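Local coordinates for uncharacterised protein (Vibrio cholerae, PDB 5KKO), which is of unknown function, a small, mainly alpha-helical protein whose copies pack against one another and may assemble into oligomers, at the interface of chains A and B and the interface of chains A and C. Sequence-based numbering; all coordinates share one arbitrary frame. Chains: chain A/B/C, Uncharacterised protein.

Contact 1: the interface of chains A and B. Residues chain A 5, 7, 42-45; chain B 48-49.
The carbonyl of A:Lys43, at the end of helix 28-43 where the chain turns extended at A:Thr44, meets the side chain of B:Asn49, itself on an extended backbone after B:Asp48. A loop of chain B thus packs on the helix end and N-terminal segment of chain A, in an interface that is not an exact two-fold and may not be biological. ND2 of B:Asn49 donates a hydrogen bond to A:Lys43 O at 2.9 Å. The bond is bent, with 132° at the hydrogen, and the donor lies above the carbonyl plane, 44° out of it, so no lone pair is met squarely. Both chain B residues are poorly ordered, so these angles are approximate. An oxygen at a helix C-terminus would be expected to carry extra negative polarisation, which may help the bond.

The B:Asn49 side chain enters between two hydrophobic groups of chain A. On one flank A:Pro45 lies roughly perpendicular to it, its ring carbon CD 3.8 Å from the amide carbon B:Asn49 CG. On another, A:Phe7 of strand 6-10 runs antiparallel and touches with one ring atom, CE2, at 3.8 Å from B:Asn49 ND2. The ring and amide planes are roughly halfway between parallel and perpendicular, which argues against a face-to-face stack.

A second polar link comes from A:Lys5. With CG anti to the backbone N (chi1 -173°) and the rest of the chain extended, its terminal amine nitrogen NZ stretches to B:Asp48 O at 3.0 Å, a distance suited to a hydrogen bond with the backbone. A:Lys5 NZ is 3.6 Å from B:Asp48 C, so it approaches well off the C=O direction. Within chain A, A:Lys5 CE lies 3.5 Å from A:Phe7 CZ, a second-shell contact that may steady the long chain. The B:Asp48 carboxylate makes no salt bridge here: its OD2 is 6.4 Å from A:Lys5 NZ.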
loop_
_atom_site.group_PDB
_atom_site.type_symbol
_atom_site.label_atom_id
_atom_site.label_comp_id
_atom_site.label_asym_id
_atom_site.label_seq_id
_atom_site.Cartn_x
_atom_site.Cartn_y
_atom_site.Cartn_z
ATOM N N LYS A 5 -0.579 18.944 -9.337
ATOM C CA LYS A 5 -0.022 17.812 -8.632
ATOM C C LYS A 5 -1.164 16.878 -8.262
ATOM O O LYS A 5 -2.249 17.346 -7.856
ATOM C CB LYS A 5 0.753 18.283 -7.415
ATOM C CG LYS A 5 1.486 17.186 -6.735
ATOM C CD LYS A 5 2.470 17.761 -5.730
ATOM C CE LYS A 5 3.002 16.655 -4.858
ATOM N NZ LYS A 5 4.175 16.952 -3.972
ATOM N N PHE A 7 -2.074 13.082 -6.201
ATOM C CA PHE A 7 -1.670 12.171 -5.149
ATOM C C PHE A 7 -2.429 10.853 -5.299
ATOM O O PHE A 7 -3.666 10.822 -5.420
ATOM C CB PHE A 7 -1.987 12.796 -3.760
ATOM C CG PHE A 7 -1.301 14.111 -3.509
ATOM C CD1 PHE A 7 -1.800 15.311 -4.030
ATOM C CD2 PHE A 7 -0.172 14.158 -2.749
ATOM C CE1 PHE A 7 -1.119 16.539 -3.818
ATOM C CE2 PHE A 7 0.511 15.362 -2.506
ATOM C CZ PHE A 7 0.053 16.560 -3.023
ATOM N N ILE A 42 -1.649 11.460 3.043
ATOM C CA ILE A 42 -1.652 11.636 1.593
ATOM C C ILE A 42 -0.735 12.781 1.201
ATOM O O ILE A 42 0.084 12.626 0.312
ATOM C CB ILE A 42 -3.084 11.877 1.083
ATOM C CG1 ILE A 42 -3.967 10.693 1.438
ATOM C CG2 ILE A 42 -3.047 12.223 -0.458
ATOM C CD1 ILE A 42 -5.506 10.998 1.348
ATOM N N LYS A 43 -0.846 13.919 1.898
ATOM C CA LYS A 43 -0.003 15.089 1.623
ATOM C C LYS A 43 1.482 14.791 1.879
ATOM O O LYS A 43 2.364 15.155 1.088
ATOM C CB LYS A 43 -0.513 16.226 2.521
ATOM C CG LYS A 43 0.226 17.580 2.454
ATOM C CD LYS A 43 -0.381 18.403 1.368
ATOM C CE LYS A 43 0.033 19.883 1.424
ATOM N NZ LYS A 43 -0.673 20.622 0.295
ATOM N N THR A 44 1.775 14.130 3.014
ATOM C CA THR A 44 3.142 13.933 3.519
ATOM C C THR A 44 3.225 12.500 4.064
ATOM O O THR A 44 3.055 12.274 5.279
ATOM C CB THR A 44 3.508 14.911 4.653
ATOM O OG1 THR A 44 3.265 16.265 4.258
ATOM C CG2 THR A 44 5.004 14.753 5.081
ATOM N N PRO A 45 3.560 11.514 3.221
ATOM C CA PRO A 45 3.585 10.115 3.695
ATOM C C PRO A 45 4.580 9.927 4.833
ATOM O O PRO A 45 5.629 10.554 4.860
ATOM C CB PRO A 45 4.007 9.326 2.462
ATOM C CG PRO A 45 3.488 10.208 1.284
ATOM C CD PRO A 45 3.635 11.607 1.755
ATOM N N ASP B 48 8.638 14.766 -3.318
ATOM C CA ASP B 48 8.576 16.232 -3.273
ATOM C C ASP B 48 7.397 16.743 -2.456
ATOM O O ASP B 48 6.778 17.750 -2.818
ATOM C CB ASP B 48 8.522 16.801 -4.688
ATOM C CG ASP B 48 9.879 16.839 -5.363
ATOM O OD1 ASP B 48 10.735 17.640 -4.922
ATOM O OD2 ASP B 48 10.078 16.087 -6.345
ATOM N N ASN B 49 7.065 16.073 -1.358
ATOM C CA ASN B 49 5.932 16.453 -0.529
ATOM C C ASN B 49 6.368 17.510 0.474
ATOM O O ASN B 49 7.538 17.570 0.860
ATOM C CB ASN B 49 5.363 15.234 0.205
ATOM C CG ASN B 49 5.022 14.071 -0.743
ATOM O OD1 ASN B 49 5.891 13.275 -1.097
ATOM N ND2 ASN B 49 3.754 13.970 -1.142
#

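Contact 2: the interface of chains A and C. Residues chain A 17, 32, 35-36, 39; chain C 17, 21, 32, 35, 39.
A:Leu32 and A:Ile35 meet the same two residues of chain C, the first of three kinds of apolar packing in a two-fold symmetric interface. CD1 of A:Leu32 lies 3.9 Å from CD2 of C:Leu32. One turn along, the CG2 methyls of A:Ile35 and C:Ile35 face each other at 4.0 Å, the two side chains running antiparallel. The symmetry is not kept to the side-chain tips: A:Leu32 has CG anti to the backbone N (chi1 -164°), whereas C:Leu32 has it anti to the carbonyl carbon (chi1 -76°). The A:Leu32 CD1 methyl also approaches CD1 of C:Ile35.

The second kind pairs leucine with selenomethionine, and occurs twice with the chains exchanged. CD2 of A:Leu39 lies 3.7 Å from the terminal methyl CE of C:Met17, the side chains roughly perpendicular, while its CD1 rests against the C:Met17 backbone carbonyl. In the twin, C:Leu39 CD1 meets A:Met17 CB at 3.9 Å. Both selenomethionine chains bend at chi3, but with opposite sign, so their methyls end up differently placed.

Third, the aliphatic stem of A:Lys36 lies across C:Thr21, at the end of helix 11-21. A:Lys36 CG is 3.5 Å from the methyl C:Thr21 CG2, tighter than usual for carbons, and CD sits similarly near CB. C:Thr21 hides 51 Å², the most in this patch; its CG2 also meets A:Leu39 CD1 at 3.9 Å and approaches A:Leu32 CD1. No nitrogen or oxygen is near enough to bond across, so in this patch cohesion appears to rest on apolar burial.

Helices 28-43 of the two chains run in broadly the same direction and splay: their CA atoms are 6.5 Å apart between A:Leu32 and C:Leu32 but 10.9 Å apart between A:Leu39 and C:Leu39. Helix 11-20 of chain A and helix 11-21 of chain C supply A:Met17 and C:Met17 where the pair diverges, making the interface a packing of two helical hairpins.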
loop_
_atom_site.group_PDB
_atom_site.type_symbol
_atom_site.label_atom_id
_atom_site.label_comp_id
_atom_site.label_asym_id
_atom_site.label_seq_id
_atom_site.Cartn_x
_atom_site.Cartn_y
_atom_site.Cartn_z
HETATM N N MSE A 17 -11.737 5.568 4.523
HETATM C CA MSE A 17 -11.993 6.976 4.902
HETATM C C MSE A 17 -13.471 7.298 4.701
HETATM O O MSE A 17 -14.084 7.936 5.557
HETATM C CB MSE A 17 -11.151 7.931 4.024
HETATM C CG MSE A 17 -9.711 7.867 4.375
HETATM SE SE MSE A 17 -8.611 8.933 3.178
HETATM C CE MSE A 17 -9.170 10.674 3.861
ATOM N N LEU A 32 -13.161 13.137 12.767
ATOM C CA LEU A 32 -12.457 14.215 12.059
ATOM C C LEU A 32 -10.969 14.133 12.328
ATOM O O LEU A 32 -10.168 14.279 11.398
ATOM C CB LEU A 32 -13.064 15.542 12.481
ATOM C CG LEU A 32 -12.773 16.767 11.617
ATOM C CD1 LEU A 32 -13.186 16.507 10.162
ATOM C CD2 LEU A 32 -13.555 17.985 12.156
ATOM N N ILE A 35 -9.757 11.264 10.103
ATOM C CA ILE A 35 -9.729 11.727 8.702
ATOM C C ILE A 35 -8.538 12.662 8.471
ATOM O O ILE A 35 -7.822 12.545 7.467
ATOM C CB ILE A 35 -11.052 12.432 8.350
ATOM C CG1 ILE A 35 -12.179 11.417 8.204
ATOM C CG2 ILE A 35 -10.861 13.206 7.021
ATOM C CD1 ILE A 35 -11.999 10.309 7.078
ATOM N N LYS A 36 -8.296 13.587 9.403
ATOM C CA LYS A 36 -7.162 14.497 9.258
ATOM C C LYS A 36 -5.852 13.713 9.199
ATOM O O LYS A 36 -4.959 14.033 8.403
ATOM C CB LYS A 36 -7.144 15.473 10.434
ATOM C CG LYS A 36 -8.035 16.670 10.229
ATOM C CD LYS A 36 -8.878 17.012 11.426
ATOM C CE LYS A 36 -8.108 17.579 12.563
ATOM N NZ LYS A 36 -8.884 17.220 13.794
ATOM N N LEU A 39 -5.536 12.397 5.718
ATOM C CA LEU A 39 -5.246 13.464 4.749
ATOM C C LEU A 39 -3.791 13.864 4.871
ATOM O O LEU A 39 -3.120 14.096 3.850
ATOM C CB LEU A 39 -6.159 14.685 4.996
ATOM C CG LEU A 39 -7.653 14.429 4.691
ATOM C CD1 LEU A 39 -8.496 15.643 5.185
ATOM C CD2 LEU A 39 -7.870 14.225 3.160
HETATM N N MSE C 17 -9.922 19.583 1.242
HETATM C CA MSE C 17 -10.337 18.683 2.332
HETATM C C MSE C 17 -9.540 19.003 3.605
HETATM O O MSE C 17 -10.117 19.090 4.677
HETATM C CB MSE C 17 -10.126 17.195 1.975
HETATM C CG MSE C 17 -11.119 16.724 0.903
HETATM SE SE MSE C 17 -11.027 14.814 0.594
HETATM C CE MSE C 17 -9.250 14.748 -0.234
ATOM N N THR C 21 -11.263 20.702 7.331
ATOM C CA THR C 21 -11.174 20.159 8.684
ATOM C C THR C 21 -10.941 21.231 9.718
ATOM O O THR C 21 -11.246 20.979 10.888
ATOM C CB THR C 21 -10.045 19.116 8.837
ATOM O OG1 THR C 21 -8.754 19.753 8.712
ATOM C CG2 THR C 21 -10.170 17.998 7.863
ATOM N N LEU C 32 -17.331 16.681 8.198
ATOM C CA LEU C 32 -17.206 15.279 7.760
ATOM C C LEU C 32 -18.009 15.017 6.501
ATOM O O LEU C 32 -17.554 14.284 5.591
ATOM C CB LEU C 32 -17.666 14.366 8.917
ATOM C CG LEU C 32 -16.619 14.255 10.039
ATOM C CD1 LEU C 32 -17.269 13.608 11.257
ATOM C CD2 LEU C 32 -15.400 13.382 9.582
ATOM N N ILE C 35 -16.257 16.518 3.569
ATOM C CA ILE C 35 -15.121 15.718 3.148
ATOM C C ILE C 35 -15.611 14.467 2.443
ATOM O O ILE C 35 -15.028 14.046 1.438
ATOM C CB ILE C 35 -14.239 15.428 4.363
ATOM C CG1 ILE C 35 -13.479 16.734 4.693
ATOM C CG2 ILE C 35 -13.167 14.317 4.002
ATOM C CD1 ILE C 35 -12.837 16.877 6.123
ATOM N N LEU C 39 -14.524 12.853 -1.183
ATOM C CA LEU C 39 -14.047 11.485 -1.344
ATOM C C LEU C 39 -14.927 10.675 -2.289
ATOM O O LEU C 39 -14.405 9.947 -3.160
ATOM C CB LEU C 39 -13.969 10.790 0.011
ATOM C CG LEU C 39 -12.998 11.366 1.027
ATOM C CD1 LEU C 39 -13.296 10.740 2.420
ATOM C CD2 LEU C 39 -11.555 11.181 0.583
#

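Contact 1 and contact 2 lie about 15 Å apart, measured between the centres of their C-alpha atoms, and both draw on helix 28-43 of chain A. Contact 2 uses residues along that helix, from A:Leu32 to A:Leu39, plus A:Met17 of helix 11-20; contact 1 takes its C-terminal end, the following loop, A:Lys5 and A:Phe7 of strand 6-10. Contact 2 is apolar and two-fold symmetric; the patch of contact 1 hides less surface, is partly polar and belongs to no exact two-fold. Chain A thus engages two neighbours at once. Such a combination could build the deposited six-copy assembly, although the structure alone does not show that it forms in solution.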